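Local coordinates for calcium uptake protein 3, mitochondrial (Homo sapiens, PDB 6AGI) that senses matrix calcium through its EF-hands and, as a disulfide-linked heterodimer with MICU1, regulates the mitochondrial calcium uniporter channel, at residues Leu303-Leu306 with Glu307-Ala310; Arg321-Gly324 with Gln325-Lys329; Leu360-Lys363 with Glu364-Ile368. One frame throughout, in Å; residues are numbered along the deposited sequence.

Overall arrangement
The three contacts follow one another along the C-terminal half of the chain and lie on the same side of its centre. Contact 1 is the junction between helix 293-304 and helix 306-312; contact 2 starts helix 325-336 just after strand 323-324; contact 3 leaves strand 359-360 and completes the third EF-hand. Their centres are about 12 Å (contacts 2 and 3), 13 Å (1 and 3) and 15 Å (1 and 2) apart. The two short strands pair antiparallel, joining contacts 2 and 3 within one EF-hand pair, while Phe-309, Phe-328 and Phe-365 bring all three into a common aromatic core.

Contact 1. Residues Leu303-Leu306 with Glu307-Ala310; sequences LNNL and EDFA
Glu-307 follows directly on Leu-306, and its side chain is modelled curling back towards that residue: a bend at chi2 (77°) puts OE1 3.6 Å from Leu-306 N, but the side chain is poorly ordered and the approach is uncertain. It also packs against Glu-307 of the second subunit. One residue on, Asp-308 lies alongside Asn-305, both side chains pointing the same way with amide and carboxylate planes 54° apart. Asn-305 ND2 and Asp-308 OD2 stay 4.1 Å apart, a polar neighbourhood more than a bond, and a calcium ion lies about 4 Å from the Asp-308 side chain. Phe-309 gives its N-H to Asn-305 O at 3.2 Å. Its ring turns away into the interior, meeting Phe-302 and Phe-328 edge-to-face, as suits a large apolar group. Ala-310 donates from N to Leu-306 O at 2.9 Å. Asn-305 occupies the N-cap position before the new helix, though its side chain makes no capping bond, and the two acids in the first turn probably interact favourably with the helix's positive end.

Contact 2. Residues Arg321-Gly324 with Gln325-Lys329; sequences RSIG and QDEFK
Ile-323 and Gly-324 are extended, and at Gln-325 the chain turns into helix, with Gly-324 in the N-cap position. The first helical bond across the junction runs from Phe-328 N to Gly-324 O, 2.8 Å long. Lys-329 N to Gln-325 O continues the pattern one residue later. Having no side chain, Gly-324 meets the new turn with its backbone alone.

The apolar partner of this turn is Ile-323. With CG1 swung anti to the backbone N (chi1 -176°), its longer branch runs forward across the helix start: Ile-323 CG1 comes 3.9 Å from Phe-328 CB, and Ile-323 CD1 reaches Glu-327 CB at 3.6 Å. The other branch, CG2, approaches the edge of the Phe-328 ring, 4.1 Å from CD2. Ile-323 crosses both Glu-327 and Phe-328 at about a right angle, one beta-branched residue thereby touching two successive helical residues. Glu-327 has an aliphatic stem and a charged end, which suits its boundary position: CB and CG lie against the isoleucine, whereas OE2 forms a salt bridge with Arg-330. On the buried side, Phe-328 carries its ring on to Phe-349 of helix 342-352, meeting it edge-to-face; a large aromatic side chain fits this interior place, just as the glutamate before it fits the boundary.

Ile-323 also bonds through its backbone to Leu-360 of strand 359-360. An extended apolar residue in the loop, bridging to its counterpart in the partner loop and followed at once by the exiting helix, is the hallmark of paired EF-hands; the arrangement here is consistent with the partner half of an EF-hand pair, set against the calcium-loaded third EF-hand.

Contact 3. Residues Leu360-Lys363 with Glu364-Ile368; sequences LSYK and EFIGI. With CA (calcium ion), chain G.
Tyr-362 O receives the N-H of Gly-367 in a nearly straight bond of 2.8 Å (179° at the hydrogen), and Ile-366 N stands 3.0 Å from the same oxygen. The bond reaches five residues ahead, one more than in an alpha-helix. Tyr-362 CG lies anti to the backbone N (chi1 174°), which carries the ring forward along the turn: Gly-367 N sits 3.8 Å above one face, offset toward the rim, and Ile-366 CG2 touches Tyr-362 CE1 at 3.5 Å. Glycine suits this place because its bare backbone can lie close under the ring. Further back, Ser-361 O takes a weak bond from Glu-364 N, and Leu-360 CD2 packs on Glu-364 CB. The aliphatic stem of Glu-364 is thus bordered by leucine while its end turns to the calcium ion, which OE2 binds at 2.6 Å. Glu-364 is the last calcium ligand of the third EF-hand loop. Its OE1 takes a weak hydrogen bond from Val-354 N, which may help fix the carboxylate's rotation. Asp-353, Asp-355, Asp-357 and Gln-359 O also bind the ion. On the outer side the Lys-363 chain crosses Ile-368 at a slant, Lys-363 CE to Ile-368 CD1 3.7 Å. The turn follows strand 359-360; the Leu-360 side chain packs on helix 342-352, and Phe-365 rests against helix 293-304.

Contact 1. Residues Leu303-Leu306 with Glu307-Ala310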
loop_
_atom_site.group_PDB
_atom_site.type_symbol
_atom_site.label_atom_id
_atom_site.label_comp_id
_atom_site.label_asym_id
_atom_site.label_seq_id
_atom_site.Cartn_x
_atom_site.Cartn_y
_atom_site.Cartn_z
ATOM N N LEU B 303 -1.076 -9.792 -6.605
ATOM C CA LEU B 303 -0.495 -9.668 -5.265
ATOM C C LEU B 303 0.382 -8.445 -5.159
ATOM O O LEU B 303 0.492 -7.864 -4.072
ATOM C CB LEU B 303 0.333 -10.883 -4.851
ATOM C CG LEU B 303 -0.465 -12.115 -4.496
ATOM C CD1 LEU B 303 0.422 -13.225 -3.931
ATOM C CD2 LEU B 303 -1.602 -11.713 -3.572
ATOM N N ASN B 304 0.979 -8.009 -6.267
ATOM C CA ASN B 304 1.730 -6.781 -6.093
ATOM C C ASN B 304 0.843 -5.550 -6.134
ATOM O O ASN B 304 1.290 -4.479 -5.715
ATOM C CB ASN B 304 2.879 -6.687 -7.100
ATOM C CG ASN B 304 4.051 -7.540 -6.682
ATOM O OD1 ASN B 304 4.084 -8.040 -5.565
ATOM N ND2 ASN B 304 5.020 -7.692 -7.547
ATOM N N ASN B 305 -0.416 -5.688 -6.544
ATOM C CA ASN B 305 -1.362 -4.577 -6.521
ATOM C C ASN B 305 -2.374 -4.746 -5.379
ATOM O O ASN B 305 -3.536 -4.287 -5.440
ATOM C CB ASN B 305 -2.054 -4.488 -7.872
ATOM C CG ASN B 305 -1.381 -3.530 -8.811
ATOM O OD1 ASN B 305 -0.838 -3.933 -9.852
ATOM N ND2 ASN B 305 -1.375 -2.255 -8.442
ATOM N N LEU B 306 -1.942 -5.431 -4.322
ATOM C CA LEU B 306 -2.887 -5.773 -3.275
ATOM C C LEU B 306 -3.495 -4.551 -2.598
ATOM O O LEU B 306 -4.635 -4.634 -2.126
ATOM C CB LEU B 306 -2.224 -6.667 -2.228
ATOM C CG LEU B 306 -3.318 -7.430 -1.464
ATOM C CD1 LEU B 306 -3.934 -8.503 -2.330
ATOM C CD2 LEU B 306 -2.782 -8.031 -0.184
ATOM N N GLU B 307 -2.718 -3.478 -2.491
ATOM C CA GLU B 307 -3.170 -2.260 -1.835
ATOM C C GLU B 307 -4.412 -1.764 -2.537
ATOM O O GLU B 307 -5.482 -1.650 -1.939
ATOM C CB GLU B 307 -2.077 -1.190 -1.873
ATOM C CG GLU B 307 -1.001 -1.365 -0.814
ATOM C CD GLU B 307 -0.015 -2.463 -1.161
ATOM O OE1 GLU B 307 -0.189 -3.108 -2.216
ATOM O OE2 GLU B 307 0.934 -2.681 -0.378
ATOM N N ASP B 308 -4.260 -1.472 -3.821
ATOM C CA ASP B 308 -5.384 -1.002 -4.624
ATOM C C ASP B 308 -6.582 -1.916 -4.414
ATOM O O ASP B 308 -7.721 -1.440 -4.262
ATOM C CB ASP B 308 -5.026 -0.953 -6.114
ATOM C CG ASP B 308 -4.112 0.227 -6.476
ATOM O OD1 ASP B 308 -3.388 0.713 -5.567
ATOM O OD2 ASP B 308 -4.142 0.718 -7.630
ATOM N N PHE B 309 -6.337 -3.229 -4.294
ATOM C CA PHE B 309 -7.460 -4.128 -4.009
ATOM C C PHE B 309 -8.114 -3.811 -2.662
ATOM O O PHE B 309 -9.354 -3.812 -2.540
ATOM C CB PHE B 309 -6.996 -5.581 -4.037
ATOM C CG PHE B 309 -8.122 -6.591 -4.069
ATOM C CD1 PHE B 309 -8.966 -6.692 -5.169
ATOM C CD2 PHE B 309 -8.316 -7.462 -2.999
ATOM C CE1 PHE B 309 -9.992 -7.632 -5.196
ATOM C CE2 PHE B 309 -9.334 -8.416 -3.026
ATOM C CZ PHE B 309 -10.175 -8.499 -4.129
ATOM N N ALA B 310 -7.304 -3.537 -1.632
ATOM C CA ALA B 310 -7.892 -3.242 -0.329
ATOM C C ALA B 310 -8.758 -1.995 -0.401
ATOM O O ALA B 310 -9.890 -1.991 0.107
ATOM C CB ALA B 310 -6.800 -3.075 0.728
#

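Contact 2. Residues Arg321-Gly324 with Gln325-Lys329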
loop_
_atom_site.group_PDB
_atom_site.type_symbol
_atom_site.label_atom_id
_atom_site.label_comp_id
_atom_site.label_asym_id
_atom_site.label_seq_id
_atom_site.Cartn_x
_atom_site.Cartn_y
_atom_site.Cartn_z
ATOM N N ARG B 321 -18.123 -7.749 6.120
ATOM C CA ARG B 321 -18.865 -8.606 5.215
ATOM C C ARG B 321 -17.865 -9.312 4.308
ATOM O O ARG B 321 -16.713 -8.882 4.160
ATOM C CB ARG B 321 -19.888 -7.811 4.392
ATOM N N SER B 322 -18.314 -10.428 3.735
ATOM C CA SER B 322 -17.488 -11.280 2.890
ATOM C C SER B 322 -17.934 -11.136 1.448
ATOM O O SER B 322 -19.135 -11.059 1.157
ATOM C CB SER B 322 -17.577 -12.752 3.298
ATOM O OG SER B 322 -16.977 -12.964 4.556
ATOM N N ILE B 323 -16.988 -11.154 0.571
ATOM C CA ILE B 323 -17.224 -11.028 -0.857
ATOM C C ILE B 323 -17.511 -12.410 -1.448
ATOM O O ILE B 323 -17.030 -13.436 -0.952
ATOM C CB ILE B 323 -15.989 -10.346 -1.486
ATOM C CG1 ILE B 323 -16.181 -10.086 -2.970
ATOM C CG2 ILE B 323 -14.767 -11.177 -1.249
ATOM C CD1 ILE B 323 -17.002 -8.872 -3.272
ATOM N N GLY B 324 -18.329 -12.449 -2.518
ATOM C CA GLY B 324 -18.483 -13.663 -3.301
ATOM C C GLY B 324 -17.517 -13.728 -4.488
ATOM O O GLY B 324 -16.805 -12.775 -4.795
ATOM N N GLN B 325 -17.519 -14.869 -5.190
ATOM C CA GLN B 325 -16.494 -14.997 -6.221
ATOM C C GLN B 325 -16.763 -14.083 -7.403
ATOM O O GLN B 325 -15.812 -13.595 -8.026
ATOM C CB GLN B 325 -16.337 -16.433 -6.748
ATOM C CG GLN B 325 -16.185 -17.499 -5.691
ATOM C CD GLN B 325 -16.003 -18.917 -6.241
ATOM O OE1 GLN B 325 -16.054 -19.876 -5.474
ATOM N NE2 GLN B 325 -15.675 -19.045 -7.533
ATOM N N ASP B 326 -18.025 -13.761 -7.686
ATOM C CA ASP B 326 -18.300 -12.907 -8.836
ATOM C C ASP B 326 -17.762 -11.496 -8.624
ATOM O O ASP B 326 -16.975 -10.984 -9.433
ATOM C CB ASP B 326 -19.794 -12.877 -9.123
ATOM C CG ASP B 326 -20.291 -14.146 -9.768
ATOM O OD1 ASP B 326 -20.417 -15.185 -9.083
ATOM O OD2 ASP B 326 -20.581 -14.089 -10.974
ATOM N N GLU B 327 -18.181 -10.839 -7.544
ATOM C CA GLU B 327 -17.669 -9.504 -7.301
ATOM C C GLU B 327 -16.265 -9.532 -6.712
ATOM O O GLU B 327 -15.609 -8.485 -6.673
ATOM C CB GLU B 327 -18.647 -8.710 -6.418
ATOM C CG GLU B 327 -18.361 -7.180 -6.399
ATOM C CD GLU B 327 -19.229 -6.350 -7.376
ATOM O OE1 GLU B 327 -20.239 -6.871 -7.914
ATOM O OE2 GLU B 327 -18.874 -5.173 -7.626
ATOM N N PHE B 328 -15.757 -10.698 -6.298
ATOM C CA PHE B 328 -14.317 -10.787 -6.061
ATOM C C PHE B 328 -13.568 -10.614 -7.373
ATOM O O PHE B 328 -12.632 -9.807 -7.470
ATOM C CB PHE B 328 -13.942 -12.111 -5.394
ATOM C CG PHE B 328 -12.452 -12.295 -5.198
ATOM C CD1 PHE B 328 -11.644 -12.760 -6.228
ATOM C CD2 PHE B 328 -11.856 -11.991 -3.992
ATOM C CE1 PHE B 328 -10.286 -12.925 -6.048
ATOM C CE2 PHE B 328 -10.504 -12.155 -3.812
ATOM C CZ PHE B 328 -9.722 -12.624 -4.839
ATOM N N LYS B 329 -13.985 -11.355 -8.406
ATOM C CA LYS B 329 -13.382 -11.185 -9.720
ATOM C C LYS B 329 -13.533 -9.747 -10.211
ATOM O O LYS B 329 -12.578 -9.136 -10.728
ATOM C CB LYS B 329 -14.010 -12.153 -10.725
ATOM C CG LYS B 329 -13.828 -11.664 -12.155
ATOM C CD LYS B 329 -13.919 -12.761 -13.172
ATOM C CE LYS B 329 -14.877 -13.842 -12.746
ATOM N NZ LYS B 329 -15.379 -14.476 -13.987
#

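Contact 3. Residues Leu360-Lys363 with Glu364-Ile368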
loop_
_atom_site.group_PDB
_atom_site.type_symbol
_atom_site.label_atom_id
_atom_site.label_comp_id
_atom_site.label_asym_id
_atom_site.label_seq_id
_atom_site.Cartn_x
_atom_site.Cartn_y
_atom_site.Cartn_z
ATOM N N LEU B 360 -15.255 -14.796 0.922
ATOM C CA LEU B 360 -13.980 -14.489 1.563
ATOM C C LEU B 360 -14.108 -13.248 2.436
ATOM O O LEU B 360 -14.580 -12.205 1.970
ATOM C CB LEU B 360 -12.879 -14.290 0.523
ATOM C CG LEU B 360 -12.199 -15.619 0.222
ATOM C CD1 LEU B 360 -11.375 -15.499 -1.026
ATOM C CD2 LEU B 360 -11.340 -16.053 1.394
ATOM N N SER B 361 -13.696 -13.369 3.700
ATOM C CA SER B 361 -13.729 -12.273 4.662
ATOM C C SER B 361 -12.393 -11.529 4.656
ATOM O O SER B 361 -11.464 -11.886 3.932
ATOM C CB SER B 361 -14.065 -12.786 6.063
ATOM O OG SER B 361 -12.916 -13.281 6.719
ATOM N N TYR B 362 -12.315 -10.433 5.415
ATOM C CA TYR B 362 -11.116 -9.606 5.327
ATOM C C TYR B 362 -9.871 -10.394 5.712
ATOM O O TYR B 362 -8.852 -10.333 5.018
ATOM C CB TYR B 362 -11.221 -8.363 6.210
ATOM C CG TYR B 362 -9.905 -7.601 6.226
ATOM C CD1 TYR B 362 -9.618 -6.685 5.218
ATOM C CD2 TYR B 362 -8.927 -7.832 7.202
ATOM C CE1 TYR B 362 -8.412 -5.987 5.183
ATOM C CE2 TYR B 362 -7.707 -7.136 7.173
ATOM C CZ TYR B 362 -7.463 -6.212 6.157
ATOM O OH TYR B 362 -6.287 -5.493 6.087
ATOM N N LYS B 363 -9.926 -11.149 6.809
ATOM C CA LYS B 363 -8.716 -11.806 7.282
ATOM C C LYS B 363 -8.591 -13.229 6.751
ATOM O O LYS B 363 -7.560 -13.871 6.954
ATOM C CB LYS B 363 -8.649 -11.747 8.821
ATOM C CG LYS B 363 -7.484 -12.512 9.505
ATOM C CD LYS B 363 -7.841 -13.988 9.802
ATOM C CE LYS B 363 -6.572 -14.845 10.024
ATOM N NZ LYS B 363 -6.813 -16.296 9.754
ATOM N N GLU B 364 -9.524 -13.667 5.913
ATOM C CA GLU B 364 -9.292 -14.919 5.201
ATOM C C GLU B 364 -8.321 -14.701 4.042
ATOM O O GLU B 364 -7.494 -15.572 3.741
ATOM C CB GLU B 364 -10.615 -15.511 4.715
ATOM C CG GLU B 364 -11.622 -15.802 5.800
ATOM C CD GLU B 364 -12.498 -16.999 5.482
ATOM O OE1 GLU B 364 -12.375 -18.052 6.141
ATOM O OE2 GLU B 364 -13.346 -16.855 4.580
ATOM N N PHE B 365 -8.410 -13.555 3.368
ATOM C CA PHE B 365 -7.455 -13.264 2.304
ATOM C C PHE B 365 -6.559 -12.063 2.621
ATOM O O PHE B 365 -5.363 -12.238 2.898
ATOM C CB PHE B 365 -8.152 -13.037 0.950
ATOM C CG PHE B 365 -7.181 -12.975 -0.186
ATOM C CD1 PHE B 365 -6.069 -13.816 -0.160
ATOM C CD2 PHE B 365 -7.283 -12.045 -1.200
ATOM C CE1 PHE B 365 -5.125 -13.793 -1.155
ATOM C CE2 PHE B 365 -6.324 -12.004 -2.216
ATOM C CZ PHE B 365 -5.238 -12.886 -2.182
ATOM N N ILE B 366 -7.105 -10.840 2.585
ATOM C CA ILE B 366 -6.260 -9.643 2.600
ATOM C C ILE B 366 -5.426 -9.551 3.874
ATOM O O ILE B 366 -4.215 -9.281 3.824
ATOM C CB ILE B 366 -7.109 -8.375 2.405
ATOM C CG1 ILE B 366 -7.785 -8.378 1.031
ATOM C CG2 ILE B 366 -6.290 -7.119 2.638
ATOM C CD1 ILE B 366 -8.457 -7.038 0.661
ATOM N N GLY B 367 -6.058 -9.776 5.032
ATOM C CA GLY B 367 -5.324 -9.740 6.288
ATOM C C GLY B 367 -4.192 -10.744 6.326
ATOM O O GLY B 367 -3.123 -10.478 6.882
ATOM N N ILE B 368 -4.402 -11.902 5.705
ATOM C CA ILE B 368 -3.421 -12.972 5.768
ATOM C C ILE B 368 -2.178 -12.702 4.911
ATOM O O ILE B 368 -1.121 -13.278 5.192
ATOM C CB ILE B 368 -4.146 -14.304 5.466
ATOM C CG1 ILE B 368 -4.742 -14.835 6.769
ATOM C CG2 ILE B 368 -3.245 -15.341 4.828
ATOM C CD1 ILE B 368 -3.746 -15.496 7.700
HETATM CA CA CA G . -15.638 -17.748 3.715
#